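Local coordinates for 14-3-3 protein (Cryptosporidium parvum, PDB 3EFZ) that probably binds phosphoserine-containing partner proteins as a dimeric, all-helical signalling adaptor of the 14-3-3 family, at residues V48-T53 with L65-S70; R74-R79 with S116-S121. One frame throughout, in Å; residues are numbered along the deposited sequence.

Overall arrangement
Helix 63-81 runs through both contacts, lending its first half to contact 1 and its second half to contact 2, so the two follow one another along the chain with centres about 15 Å apart. Contact 1 pairs it with helix 32-54 across a short connection; contact 2 pairs it with helix 100-131, reached only after 36 intervening residues. Both pairings run nearly antiparallel, at 153° and 166° between segment directions, as expected of the 14-3-3 helical bundle. Each also touches the second subunit, which places helix 63-81 at the dimer interface, while its later part carries Arg-79, a predicted phosphoserine-contacting residue. The helix thus links the dimer contact to the probable ligand groove.

Contact 1 (V48-T53 with L65-S70); sequences VIKVLT and LLLAGS
With CG held anti to the carbonyl carbon (chi1 -73°) and an extended second torsion, Leu-52 brings CD1 onto the backbone of Gly-69, 3.3 Å from its CA. In Ile-49 the first torsion (-75°) places CG2 anti to the backbone N and turns CG1 to the glycine as well, 4.0 Å from Gly-69 C. These groups join two antiparallel helices of the 14-3-3 bundle, 32-54 and 63-81, whose segment axes approach to 8.5 Å. The absence of a side chain at Gly-69 permits this closeness: Ile-49 and Gly-69 have CA atoms 5.0 Å apart, and Val-48 CG1, on the residue just before Ile-49, reaches the same glycine, 4.0 Å from Gly-69 CA.

No hydrogen bond spans the segments, so the interface rests on apolar packing. Ile-49 CG2 meets Leu-66 CD1 at 3.7 Å, the two side chains crossing at a slant. This edge faces the second subunit, where Asp-123 of that subunit packs on Ile-49 and its Ile-127 on Leu-66. Elsewhere Phe-143 and Cys-144 of helix 138-158 cover Val-48 and Leu-52, respectively. Leu-52 O is hydrogen-bonded to Tyr-135 OH, and Leu-65 lies against that carbonyl, its CB 3.5 Å from Leu-52 O.

Contact 2 (R74-R79 with S116-S121); sequences RVTSIR and SILLES
Ile-117, Val-75 and Glu-120 give up the most surface where helices 63-81 and 100-131 of the 14-3-3 bundle pack antiparallel, 166° between segment directions and 9.6 Å between axes. Val-75 sits opposite Ile-117 in the register, with CA atoms 5.4 Å apart. Two branches of Ile-117 are used separately: CG2 meets Val-75 CG1 at 3.9 Å, whereas CG1 lies alongside Ile-78 CG2, the two isoleucines pointing past one another in opposite senses. With CG1 beside the backbone N (chi1 -66°) and the chain then extended, CD1 arrives over the backbone of Arg-79. The other methyl of Val-75, CG2, packs on Glu-120 CB.

Beyond CG the Glu-120 chain is extended and meets the Arg-74 chain nearly perpendicularly, forming a side-on, two-nitrogen salt bridge. Arg-74 NE gives Glu-120 OE1 a short but bent bond (2.6 Å, 138°), tilted from both flat groups; NH1 bonds more directly to the syn lone pair of OE2. Across the dimer, Ser-77 OG is hydrogen-bonded to Glu-120 OE2 of the second subunit. The end of Arg-79, predicted to contact phosphoserine, leads away, with NH2 in a salt bridge to Glu-157 OE2, and lies near Arg-153, a cluster consistent with an anion-binding site. Ile-78 CD1 covers one face of the Arg-74 guanidinium, 3.6 Å above its plane and over its centre.

Contact 1 (V48-T53 with L65-S70)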
loop_
_atom_site.group_PDB
_atom_site.type_symbol
_atom_site.label_atom_id
_atom_site.label_comp_id
_atom_site.label_asym_id
_atom_site.label_seq_id
_atom_site.Cartn_x
_atom_site.Cartn_y
_atom_site.Cartn_z
ATOM N N VAL B 48 10.053 -5.926 -5.356
ATOM C CA VAL B 48 9.621 -7.010 -4.484
ATOM C C VAL B 48 8.731 -7.994 -5.271
ATOM O O VAL B 48 9.004 -9.199 -5.309
ATOM C CB VAL B 48 8.898 -6.506 -3.205
ATOM C CG1 VAL B 48 8.133 -7.652 -2.513
ATOM C CG2 VAL B 48 9.900 -5.925 -2.243
ATOM N N ILE B 49 7.697 -7.470 -5.917
ATOM C CA ILE B 49 6.761 -8.328 -6.650
ATOM C C ILE B 49 7.408 -9.019 -7.854
ATOM O O ILE B 49 7.199 -10.198 -8.044
ATOM C CB ILE B 49 5.468 -7.590 -7.011
ATOM C CG1 ILE B 49 4.621 -7.458 -5.739
ATOM C CG2 ILE B 49 4.663 -8.371 -8.053
ATOM C CD1 ILE B 49 3.729 -6.353 -5.776
ATOM N N LYS B 50 8.231 -8.297 -8.617
ATOM C CA LYS B 50 8.965 -8.885 -9.738
ATOM C C LYS B 50 9.793 -10.090 -9.290
ATOM O O LYS B 50 9.654 -11.178 -9.843
ATOM C CB LYS B 50 9.885 -7.852 -10.398
ATOM C CG LYS B 50 9.232 -7.033 -11.460
ATOM C CD LYS B 50 10.220 -6.105 -12.169
ATOM C CE LYS B 50 10.785 -6.726 -13.454
ATOM N NZ LYS B 50 9.708 -7.091 -14.438
ATOM N N VAL B 51 10.646 -9.886 -8.286
ATOM C CA VAL B 51 11.493 -10.944 -7.749
ATOM C C VAL B 51 10.678 -12.145 -7.248
ATOM O O VAL B 51 10.926 -13.282 -7.659
ATOM C CB VAL B 51 12.492 -10.423 -6.649
ATOM C CG1 VAL B 51 13.326 -11.567 -6.081
ATOM C CG2 VAL B 51 13.426 -9.374 -7.221
ATOM N N LEU B 52 9.707 -11.905 -6.368
ATOM C CA LEU B 52 8.934 -13.017 -5.776
ATOM C C LEU B 52 8.188 -13.862 -6.813
ATOM O O LEU B 52 7.890 -15.041 -6.598
ATOM C CB LEU B 52 7.947 -12.488 -4.732
ATOM C CG LEU B 52 8.575 -12.026 -3.406
ATOM C CD1 LEU B 52 7.493 -11.594 -2.425
ATOM C CD2 LEU B 52 9.437 -13.124 -2.772
ATOM N N THR B 53 7.936 -13.247 -7.957
ATOM C CA THR B 53 6.937 -13.688 -8.897
ATOM C C THR B 53 7.615 -14.172 -10.206
ATOM O O THR B 53 7.105 -15.072 -10.892
ATOM C CB THR B 53 5.950 -12.500 -9.091
ATOM O OG1 THR B 53 4.636 -12.838 -8.617
ATOM C CG2 THR B 53 5.946 -11.960 -10.467
ATOM N N LEU B 65 2.572 -16.278 -4.439
ATOM C CA LEU B 65 3.823 -15.567 -4.347
ATOM C C LEU B 65 3.604 -14.094 -4.631
ATOM O O LEU B 65 4.273 -13.247 -4.023
ATOM C CB LEU B 65 4.832 -16.156 -5.327
ATOM C CG LEU B 65 5.362 -17.540 -4.955
ATOM C CD1 LEU B 65 6.081 -18.180 -6.143
ATOM C CD2 LEU B 65 6.256 -17.468 -3.727
ATOM N N LEU B 66 2.661 -13.818 -5.539
ATOM C CA LEU B 66 2.132 -12.471 -5.794
ATOM C C LEU B 66 1.478 -11.906 -4.535
ATOM O O LEU B 66 1.685 -10.743 -4.202
ATOM C CB LEU B 66 1.103 -12.476 -6.943
ATOM C CG LEU B 66 0.379 -11.172 -7.311
ATOM C CD1 LEU B 66 1.349 -10.042 -7.656
ATOM C CD2 LEU B 66 -0.582 -11.395 -8.459
ATOM N N LEU B 67 0.673 -12.725 -3.864
ATOM C CA LEU B 67 0.045 -12.326 -2.613
ATOM C C LEU B 67 1.101 -12.032 -1.532
ATOM O O LEU B 67 0.986 -11.048 -0.819
ATOM C CB LEU B 67 -0.918 -13.407 -2.137
ATOM C CG LEU B 67 -1.760 -13.103 -0.884
ATOM C CD1 LEU B 67 -2.798 -12.056 -1.183
ATOM C CD2 LEU B 67 -2.418 -14.360 -0.392
ATOM N N ALA B 68 2.114 -12.891 -1.417
ATOM C CA ALA B 68 3.193 -12.681 -0.451
ATOM C C ALA B 68 3.862 -11.308 -0.664
ATOM O O ALA B 68 4.073 -10.563 0.287
ATOM C CB ALA B 68 4.211 -13.807 -0.532
ATOM N N GLY B 69 4.188 -10.997 -1.917
ATOM C CA GLY B 69 4.739 -9.704 -2.309
ATOM C C GLY B 69 3.775 -8.568 -2.036
ATOM O O GLY B 69 4.146 -7.573 -1.425
ATOM N N SER B 70 2.535 -8.729 -2.489
ATOM C CA SER B 70 1.494 -7.755 -2.238
ATOM C C SER B 70 1.338 -7.461 -0.733
ATOM O O SER B 70 1.142 -6.320 -0.336
ATOM C CB SER B 70 0.179 -8.215 -2.851
ATOM O OG SER B 70 -0.895 -7.496 -2.303
#

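Contact 2 (R74-R79 with S116-S121)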
loop_
_atom_site.group_PDB
_atom_site.type_symbol
_atom_site.label_atom_id
_atom_site.label_comp_id
_atom_site.label_asym_id
_atom_site.label_seq_id
_atom_site.Cartn_x
_atom_site.Cartn_y
_atom_site.Cartn_z
ATOM N N ARG B 74 1.958 -4.008 1.297
ATOM C CA ARG B 74 0.943 -3.529 2.233
ATOM C C ARG B 74 1.482 -3.214 3.637
ATOM O O ARG B 74 1.169 -2.173 4.202
ATOM C CB ARG B 74 -0.200 -4.542 2.333
ATOM C CG ARG B 74 -1.024 -4.490 3.634
ATOM C CD ARG B 74 -2.429 -5.058 3.410
ATOM N NE ARG B 74 -3.141 -5.327 4.667
ATOM C CZ ARG B 74 -4.015 -4.510 5.251
ATOM N NH1 ARG B 74 -4.589 -4.892 6.391
ATOM N NH2 ARG B 74 -4.335 -3.329 4.699
ATOM N N VAL B 75 2.225 -4.158 4.201
ATOM C CA VAL B 75 2.777 -4.056 5.570
ATOM C C VAL B 75 3.776 -2.884 5.702
ATOM O O VAL B 75 3.834 -2.209 6.724
ATOM C CB VAL B 75 3.445 -5.412 6.001
ATOM C CG1 VAL B 75 4.475 -5.204 7.075
ATOM C CG2 VAL B 75 2.414 -6.383 6.482
ATOM N N THR B 76 4.552 -2.671 4.651
ATOM C CA THR B 76 5.429 -1.502 4.517
ATOM C C THR B 76 4.591 -0.214 4.461
ATOM O O THR B 76 4.930 0.783 5.117
ATOM C CB THR B 76 6.323 -1.642 3.274
ATOM O OG1 THR B 76 7.006 -2.898 3.342
ATOM C CG2 THR B 76 7.383 -0.553 3.215
ATOM N N SER B 77 3.492 -0.240 3.708
ATOM C CA SER B 77 2.610 0.920 3.677
ATOM C C SER B 77 1.903 1.157 5.012
ATOM O O SER B 77 1.732 2.295 5.384
ATOM C CB SER B 77 1.609 0.880 2.524
ATOM O OG SER B 77 2.287 0.903 1.263
ATOM N N ILE B 78 1.488 0.101 5.715
ATOM C CA ILE B 78 0.857 0.256 7.039
ATOM C C ILE B 78 1.880 0.893 7.989
ATOM O O ILE B 78 1.583 1.863 8.680
ATOM C CB ILE B 78 0.295 -1.078 7.587
ATOM C CG1 ILE B 78 -0.818 -1.618 6.676
ATOM C CG2 ILE B 78 -0.255 -0.895 8.981
ATOM C CD1 ILE B 78 -1.133 -3.084 6.910
ATOM N N ARG B 79 3.112 0.383 7.962
ATOM C CA ARG B 79 4.187 0.951 8.770
ATOM C C ARG B 79 4.474 2.419 8.416
ATOM O O ARG B 79 4.708 3.222 9.313
ATOM C CB ARG B 79 5.434 0.088 8.656
ATOM C CG ARG B 79 6.648 0.557 9.453
ATOM C CD ARG B 79 7.736 -0.422 9.195
ATOM N NE ARG B 79 9.012 -0.044 9.786
ATOM C CZ ARG B 79 10.002 0.546 9.139
ATOM N NH1 ARG B 79 9.885 0.842 7.853
ATOM N NH2 ARG B 79 11.124 0.816 9.795
ATOM N N SER B 116 -2.217 -5.619 12.506
ATOM C CA SER B 116 -2.108 -5.972 11.087
ATOM C C SER B 116 -0.679 -6.236 10.594
ATOM O O SER B 116 -0.441 -7.236 9.923
ATOM C CB SER B 116 -2.780 -4.893 10.224
ATOM O OG SER B 116 -4.182 -5.067 10.271
ATOM N N ILE B 117 0.269 -5.357 10.921
ATOM C CA ILE B 117 1.663 -5.618 10.579
ATOM C C ILE B 117 2.100 -6.948 11.207
ATOM O O ILE B 117 2.706 -7.752 10.520
ATOM C CB ILE B 117 2.610 -4.509 11.065
ATOM C CG1 ILE B 117 2.335 -3.192 10.338
ATOM C CG2 ILE B 117 4.110 -4.961 10.965
ATOM C CD1 ILE B 117 2.915 -1.970 11.112
ATOM N N LEU B 118 1.788 -7.173 12.496
ATOM C CA LEU B 118 2.157 -8.431 13.184
ATOM C C LEU B 118 1.587 -9.686 12.529
ATOM O O LEU B 118 2.310 -10.643 12.293
ATOM C CB LEU B 118 1.728 -8.429 14.649
ATOM C CG LEU B 118 2.358 -7.379 15.564
ATOM C CD1 LEU B 118 1.690 -7.456 16.913
ATOM C CD2 LEU B 118 3.884 -7.556 15.679
ATOM N N LEU B 119 0.280 -9.673 12.273
ATOM C CA LEU B 119 -0.427 -10.827 11.745
ATOM C C LEU B 119 -0.049 -11.107 10.302
ATOM O O LEU B 119 0.208 -12.262 9.943
ATOM C CB LEU B 119 -1.943 -10.646 11.879
ATOM C CG LEU B 119 -2.498 -10.767 13.300
ATOM C CD1 LEU B 119 -3.945 -10.281 13.382
ATOM C CD2 LEU B 119 -2.388 -12.200 13.814
ATOM N N GLU B 120 0.014 -10.059 9.486
ATOM C CA GLU B 120 0.255 -10.219 8.055
ATOM C C GLU B 120 1.713 -10.451 7.720
ATOM O O GLU B 120 2.036 -11.092 6.727
ATOM C CB GLU B 120 -0.340 -9.049 7.257
ATOM C CG GLU B 120 -1.870 -9.084 7.233
ATOM C CD GLU B 120 -2.496 -7.725 6.921
ATOM O OE1 GLU B 120 -1.793 -6.850 6.365
ATOM O OE2 GLU B 120 -3.695 -7.538 7.224
ATOM N N SER B 121 2.611 -9.928 8.541
ATOM C CA SER B 121 4.008 -10.270 8.348
ATOM C C SER B 121 4.271 -11.770 8.659
ATOM O O SER B 121 5.067 -12.412 7.984
ATOM C CB SER B 121 4.938 -9.286 9.087
ATOM O OG SER B 121 4.790 -9.398 10.487
#